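Local coordinates for YopX protein (Bacillus subtilis, PDB 2I2L) that is of unknown function but is encoded by the SPbeta prophage, belongs to the YopX family and forms a homodimer, at the interface of chains A and B. Sequence-based numbering; all coordinates share one arbitrary frame. Chains: chain A/B, YopX protein.

The YopX homodimer joins a strand of each subunit and packs side chains beside the seam. Contact 2 is the seam itself, where strand 22-25 of chain A meets strand 21-25 of chain B in antiparallel register. Contact 1 lies beside it, the centres of the C-alpha atoms of the two sites being about 7 Å apart. A:Ile25 and A:Lys26 belong to both: in contact 2 the backbone of A:Ile25 pairs with the partner strand, and in contact 1 its side chain packs against chain B. The two-fold symmetry repeats each contact with the chains exchanged.

Contact 1: the interface of chains A and B. Residues chain A 25-26, 28-29; chain B 3, 5, 16, 21, 56.
The end of strand 22-25 and the loop after it in chain A, through A:Ile25 and A:Gly29, meet the N-terminal loop of chain B at B:Thr3, with strands 5-8 and 53-56 and the loop carrying B:Trp16 close by. On this flank of the YopX homodimer a few apolar branches pack beside the strand pairing and may steady it. The side chains of A:Ile25 and B:Thr3 run antiparallel alongside one another, their CG2 methyls coming within 3.3 Å. A:Ile25 divides its contacts between two branches. With CG1 beside the backbone N (chi1 -66°), CG2 lies anti to that nitrogen and serves B:Thr3 and ring carbon CE1 of B:Tyr5, 4.0 Å from it. The longer branch carries CD1 to the six-membered part of the B:Trp56 indole, 4.0 Å from CZ3, coming at a slant to that side chain. Within chain B the carbonyl oxygen of B:Thr3 lies at the edge of the B:Tyr5 ring, in its plane.

Polar contact is slight. The B:Thr3 hydroxyl OG1 gives a weak hydrogen bond to the carbonyl oxygen O of A:Gly29 at 3.3 Å, while the threonine CG2 lies 3.6 Å from the glycine CA. The benzo part of the B:Trp16 indole brings its CZ3 to 3.9 Å from the backbone N of A:Gly29.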
ATOM      1  N   ILE A  25      11.301  -9.232   1.088  1.00 23.89           N
ATOM      2  CA  ILE A  25      10.736  -8.980   2.401  1.00 25.06           C
ATOM      3  C   ILE A  25      10.818 -10.277   3.198  1.00 28.46           C
ATOM      4  O   ILE A  25      10.414 -11.330   2.701  1.00 29.32           O
ATOM      5  CB  ILE A  25       9.277  -8.530   2.292  1.00 23.20           C
ATOM      6  CG1 ILE A  25       9.211  -7.168   1.599  1.00 21.34           C
ATOM      7  CG2 ILE A  25       8.651  -8.460   3.682  1.00 21.97           C
ATOM      8  CD1 ILE A  25       7.817  -6.580   1.533  1.00 20.95           C
ATOM      9  N   LYS A  26      11.346 -10.217   4.421  1.00 30.68           N
ATOM     10  CA  LYS A  26      11.471 -11.430   5.234  1.00 34.50           C
ATOM     11  C   LYS A  26      10.399 -11.618   6.312  1.00 35.77           C
ATOM     12  O   LYS A  26       9.745 -10.667   6.747  1.00 33.79           O
ATOM     13  CB  LYS A  26      12.865 -11.510   5.878  1.00 36.31           C
ATOM     14  CG  LYS A  26      14.007 -11.881   4.924  1.00 39.03           C
ATOM     15  CD  LYS A  26      13.851 -13.303   4.376  1.00 43.74           C
ATOM     16  CE  LYS A  26      15.041 -13.728   3.491  1.00 45.70           C
ATOM     17  NZ  LYS A  26      14.918 -15.154   2.999  1.00 47.16           N
ATOM     18  N   ASN A  28      10.396 -11.805   9.294  1.00 46.63           N
ATOM     19  CA  ASN A  28      10.502 -10.974  10.484  1.00 47.82           C
ATOM     20  C   ASN A  28      10.249  -9.503  10.155  1.00 48.37           C
ATOM     21  O   ASN A  28      10.596  -8.612  10.943  1.00 49.32           O
ATOM     22  CB  ASN A  28      11.895 -11.123  11.085  1.00 48.89           C
ATOM     23  CG  ASN A  28      12.912 -10.246  10.395  1.00 49.54           C
ATOM     24  OD1 ASN A  28      13.000 -10.229   9.164  1.00 48.84           O
ATOM     25  ND2 ASN A  28      13.683  -9.501  11.183  1.00 50.92           N
ATOM     26  N   GLY A  29       9.669  -9.251   8.984  1.00 47.32           N
ATOM     27  CA  GLY A  29       9.379  -7.883   8.595  1.00 45.66           C
ATOM     28  C   GLY A  29      10.534  -7.131   7.966  1.00 43.89           C
ATOM     29  O   GLY A  29      10.330  -6.074   7.375  1.00 44.89           O
TER
ATOM     30  N   THR B   3       5.507  -3.511   5.618  1.00 43.27           N
ATOM     31  CA  THR B   3       5.858  -4.816   5.106  1.00 40.95           C
ATOM     32  C   THR B   3       4.765  -5.869   5.111  1.00 38.80           C
ATOM     33  O   THR B   3       4.858  -6.853   4.386  1.00 37.80           O
ATOM     34  CB  THR B   3       7.115  -5.324   5.855  1.00 40.16           C
ATOM     35  OG1 THR B   3       8.279  -4.942   5.114  1.00 38.29           O
ATOM     36  CG2 THR B   3       7.087  -6.825   6.034  1.00 41.18           C
ATOM     37  N   TYR B   5       1.843  -8.271   4.417  1.00 32.31           N
ATOM     38  CA  TYR B   5       1.222  -8.773   3.200  1.00 30.28           C
ATOM     39  C   TYR B   5       0.760 -10.198   3.487  1.00 29.98           C
ATOM     40  O   TYR B   5       1.120 -10.786   4.517  1.00 28.68           O
ATOM     41  CB  TYR B   5       2.211  -8.774   2.019  1.00 26.20           C
ATOM     42  CG  TYR B   5       3.248  -9.864   2.087  1.00 21.82           C
ATOM     43  CD1 TYR B   5       4.456  -9.652   2.731  1.00 20.52           C
ATOM     44  CD2 TYR B   5       2.975 -11.146   1.596  1.00 20.45           C
ATOM     45  CE1 TYR B   5       5.372 -10.687   2.903  1.00 21.20           C
ATOM     46  CE2 TYR B   5       3.871 -12.187   1.764  1.00 18.63           C
ATOM     47  CZ  TYR B   5       5.072 -11.954   2.426  1.00 21.29           C
ATOM     48  OH  TYR B   5       5.960 -12.985   2.666  1.00 20.93           O
ATOM     49  N   TRP B  16       2.740 -12.912   6.034  1.00 36.42           N
ATOM     50  CA  TRP B  16       4.154 -12.535   6.087  1.00 36.03           C
ATOM     51  C   TRP B  16       4.918 -13.022   7.315  1.00 35.24           C
ATOM     52  O   TRP B  16       6.093 -13.391   7.224  1.00 33.28           O
ATOM     53  CB  TRP B  16       4.289 -11.013   5.988  1.00 37.16           C
ATOM     54  CG  TRP B  16       3.661 -10.296   7.139  1.00 39.35           C
ATOM     55  CD1 TRP B  16       2.350  -9.940   7.269  1.00 38.66           C
ATOM     56  CD2 TRP B  16       4.302  -9.920   8.363  1.00 39.83           C
ATOM     57  NE1 TRP B  16       2.135  -9.372   8.501  1.00 39.10           N
ATOM     58  CE2 TRP B  16       3.320  -9.349   9.196  1.00 40.25           C
ATOM     59  CE3 TRP B  16       5.619 -10.018   8.841  1.00 40.88           C
ATOM     60  CZ2 TRP B  16       3.606  -8.871  10.487  1.00 41.71           C
ATOM     61  CZ3 TRP B  16       5.906  -9.543  10.130  1.00 41.65           C
ATOM     62  CH2 TRP B  16       4.902  -8.979  10.933  1.00 39.81           C
ATOM     63  N   LEU B  21       8.674 -17.646   5.492  1.00 36.49           N
ATOM     64  CA  LEU B  21       8.167 -17.103   4.241  1.00 34.70           C
ATOM     65  C   LEU B  21       8.873 -15.836   3.831  1.00 33.03           C
ATOM     66  O   LEU B  21       9.004 -14.903   4.624  1.00 35.32           O
ATOM     67  CB  LEU B  21       6.677 -16.801   4.335  1.00 37.31           C
ATOM     68  CG  LEU B  21       5.723 -17.888   3.863  1.00 40.30           C
ATOM     69  CD1 LEU B  21       5.801 -19.066   4.832  1.00 42.47           C
ATOM     70  CD2 LEU B  21       4.294 -17.328   3.782  1.00 40.73           C
ATOM     71  N   TRP B  56      -1.563  -6.534   0.081  1.00 24.30           N
ATOM     72  CA  TRP B  56      -0.823  -5.748   1.056  1.00 23.28           C
ATOM     73  C   TRP B  56      -1.666  -5.371   2.264  1.00 23.00           C
ATOM     74  O   TRP B  56      -2.907  -5.375   2.222  1.00 20.81           O
ATOM     75  CB  TRP B  56      -0.289  -4.466   0.425  1.00 21.60           C
ATOM     76  CG  TRP B  56       0.666  -4.696  -0.684  1.00 21.13           C
ATOM     77  CD1 TRP B  56       0.470  -4.401  -1.995  1.00 22.21           C
ATOM     78  CD2 TRP B  56       1.989  -5.242  -0.585  1.00 19.57           C
ATOM     79  NE1 TRP B  56       1.587  -4.729  -2.726  1.00 22.56           N
ATOM     80  CE2 TRP B  56       2.534  -5.247  -1.886  1.00 20.04           C
ATOM     81  CE3 TRP B  56       2.764  -5.721   0.473  1.00 18.85           C
ATOM     82  CZ2 TRP B  56       3.826  -5.712  -2.157  1.00 17.94           C
ATOM     83  CZ3 TRP B  56       4.054  -6.181   0.200  1.00 19.54           C
ATOM     84  CH2 TRP B  56       4.566  -6.172  -1.108  1.00 17.27           C
TER

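Contact 2: the interface of chains A and B. Residues chain A 23-26; chain B 22-24.
A:Ile25 and B:Leu23 join strand 22-25 of chain A to strand 21-25 of chain B as an antiparallel beta pair in this YopX family homodimer, extending beta pairing from one subunit to the other. A:Ile24 pairs with B:Ile24, and A:Ile25 with B:Leu23.

The backbone hydrogen bonds are reciprocal. The amide N of A:Ile25 donates to the carbonyl O of B:Leu23 at 3.1 Å, and the amide N of B:Leu23 returns a bond to the carbonyl O of A:Ile25, also at 3.1 Å. Together they clamp one residue of each strand at both its N-H and its C=O, which fits the antiparallel register; these are backbone bonds, so side chains enter them only indirectly.

Apolar packing centres on A:Ile24 and B:Ile24. Their side chains stand next to each other with a shared direction, as expected for facing residues of an antiparallel pair. The terminal methyl CD1 of B:Ile24 rests against two branches of A:Ile24, 3.5 Å from CG2 and 3.5 Å from CG1. In B:Ile24, CG1 sits beside the backbone N, and a bend at chi2 (-54°) turns CD1 towards CG1 and CG2 of A:Ile24.

Beyond the paired residues, the aliphatic part of A:Lys26 passes alongside B:Ser22. Its chain bends at chi2 (-65°) and then extends, laying CD 3.7 Å from the serine CB. The side-chain amine nitrogen NZ of A:Lys26 stays 3.9 Å from the hydroxyl OG of B:Ser22, a proximity rather than a hydrogen bond.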
ATOM      1  N   LEU A  23      13.405  -6.938  -4.695  1.00 26.05           N
ATOM      2  CA  LEU A  23      13.174  -6.652  -3.294  1.00 25.12           C
ATOM      3  C   LEU A  23      12.805  -7.947  -2.576  1.00 24.28           C
ATOM      4  O   LEU A  23      12.078  -8.793  -3.113  1.00 21.52           O
ATOM      5  CB  LEU A  23      12.044  -5.640  -3.163  1.00 27.26           C
ATOM      6  CG  LEU A  23      11.701  -5.199  -1.749  1.00 29.63           C
ATOM      7  CD1 LEU A  23      12.969  -4.700  -1.030  1.00 30.67           C
ATOM      8  CD2 LEU A  23      10.621  -4.119  -1.837  1.00 29.38           C
ATOM      9  N   ILE A  24      13.318  -8.114  -1.365  1.00 23.52           N
ATOM     10  CA  ILE A  24      13.020  -9.318  -0.604  1.00 23.91           C
ATOM     11  C   ILE A  24      12.578  -8.979   0.813  1.00 24.41           C
ATOM     12  O   ILE A  24      13.373  -8.488   1.627  1.00 23.76           O
ATOM     13  CB  ILE A  24      14.240 -10.263  -0.528  1.00 23.76           C
ATOM     14  CG1 ILE A  24      14.594 -10.772  -1.924  1.00 24.25           C
ATOM     15  CG2 ILE A  24      13.946 -11.417   0.406  1.00 24.24           C
ATOM     16  CD1 ILE A  24      15.328  -9.753  -2.794  1.00 23.50           C
ATOM     17  N   ILE A  25      11.301  -9.232   1.088  1.00 23.89           N
ATOM     18  CA  ILE A  25      10.736  -8.980   2.401  1.00 25.06           C
ATOM     19  C   ILE A  25      10.818 -10.277   3.198  1.00 28.46           C
ATOM     20  O   ILE A  25      10.414 -11.330   2.701  1.00 29.32           O
ATOM     21  CB  ILE A  25       9.277  -8.530   2.292  1.00 23.20           C
ATOM     22  CG1 ILE A  25       9.211  -7.168   1.599  1.00 21.34           C
ATOM     23  CG2 ILE A  25       8.651  -8.460   3.682  1.00 21.97           C
ATOM     24  CD1 ILE A  25       7.817  -6.580   1.533  1.00 20.95           C
ATOM     25  N   LYS A  26      11.346 -10.217   4.421  1.00 30.68           N
ATOM     26  CA  LYS A  26      11.471 -11.430   5.234  1.00 34.50           C
ATOM     27  C   LYS A  26      10.399 -11.618   6.312  1.00 35.77           C
ATOM     28  O   LYS A  26       9.745 -10.667   6.747  1.00 33.79           O
ATOM     29  CB  LYS A  26      12.865 -11.510   5.878  1.00 36.31           C
ATOM     30  CG  LYS A  26      14.007 -11.881   4.924  1.00 39.03           C
ATOM     31  CD  LYS A  26      13.851 -13.303   4.376  1.00 43.74           C
ATOM     32  CE  LYS A  26      15.041 -13.728   3.491  1.00 45.70           C
ATOM     33  NZ  LYS A  26      14.918 -15.154   2.999  1.00 47.16           N
TER
ATOM     34  N   SER B  22       9.324 -15.790   2.585  1.00 29.47           N
ATOM     35  CA  SER B  22       9.971 -14.589   2.087  1.00 27.55           C
ATOM     36  C   SER B  22       9.343 -14.231   0.746  1.00 24.99           C
ATOM     37  O   SER B  22       9.313 -15.048  -0.166  1.00 25.41           O
ATOM     38  CB  SER B  22      11.475 -14.802   1.914  1.00 29.04           C
ATOM     39  OG  SER B  22      11.762 -15.494   0.712  1.00 29.23           O
ATOM     40  N   LEU B  23       8.827 -13.012   0.644  1.00 22.53           N
ATOM     41  CA  LEU B  23       8.206 -12.523  -0.578  1.00 19.31           C
ATOM     42  C   LEU B  23       9.274 -11.892  -1.483  1.00 16.79           C
ATOM     43  O   LEU B  23      10.073 -11.067  -1.038  1.00 15.03           O
ATOM     44  CB  LEU B  23       7.151 -11.483  -0.226  1.00 20.72           C
ATOM     45  CG  LEU B  23       6.285 -11.026  -1.394  1.00 23.22           C
ATOM     46  CD1 LEU B  23       5.498 -12.217  -1.940  1.00 21.65           C
ATOM     47  CD2 LEU B  23       5.343  -9.920  -0.914  1.00 24.04           C
ATOM     48  N   ILE B  24       9.287 -12.272  -2.752  1.00 14.84           N
ATOM     49  CA  ILE B  24      10.285 -11.740  -3.671  1.00 14.76           C
ATOM     50  C   ILE B  24       9.689 -10.964  -4.835  1.00 14.36           C
ATOM     51  O   ILE B  24       9.015 -11.537  -5.690  1.00 15.12           O
ATOM     52  CB  ILE B  24      11.174 -12.876  -4.285  1.00 15.59           C
ATOM     53  CG1 ILE B  24      11.526 -13.912  -3.210  1.00 15.52           C
ATOM     54  CG2 ILE B  24      12.437 -12.273  -4.919  1.00 10.64           C
ATOM     55  CD1 ILE B  24      12.180 -13.332  -1.956  1.00 18.18           C
TER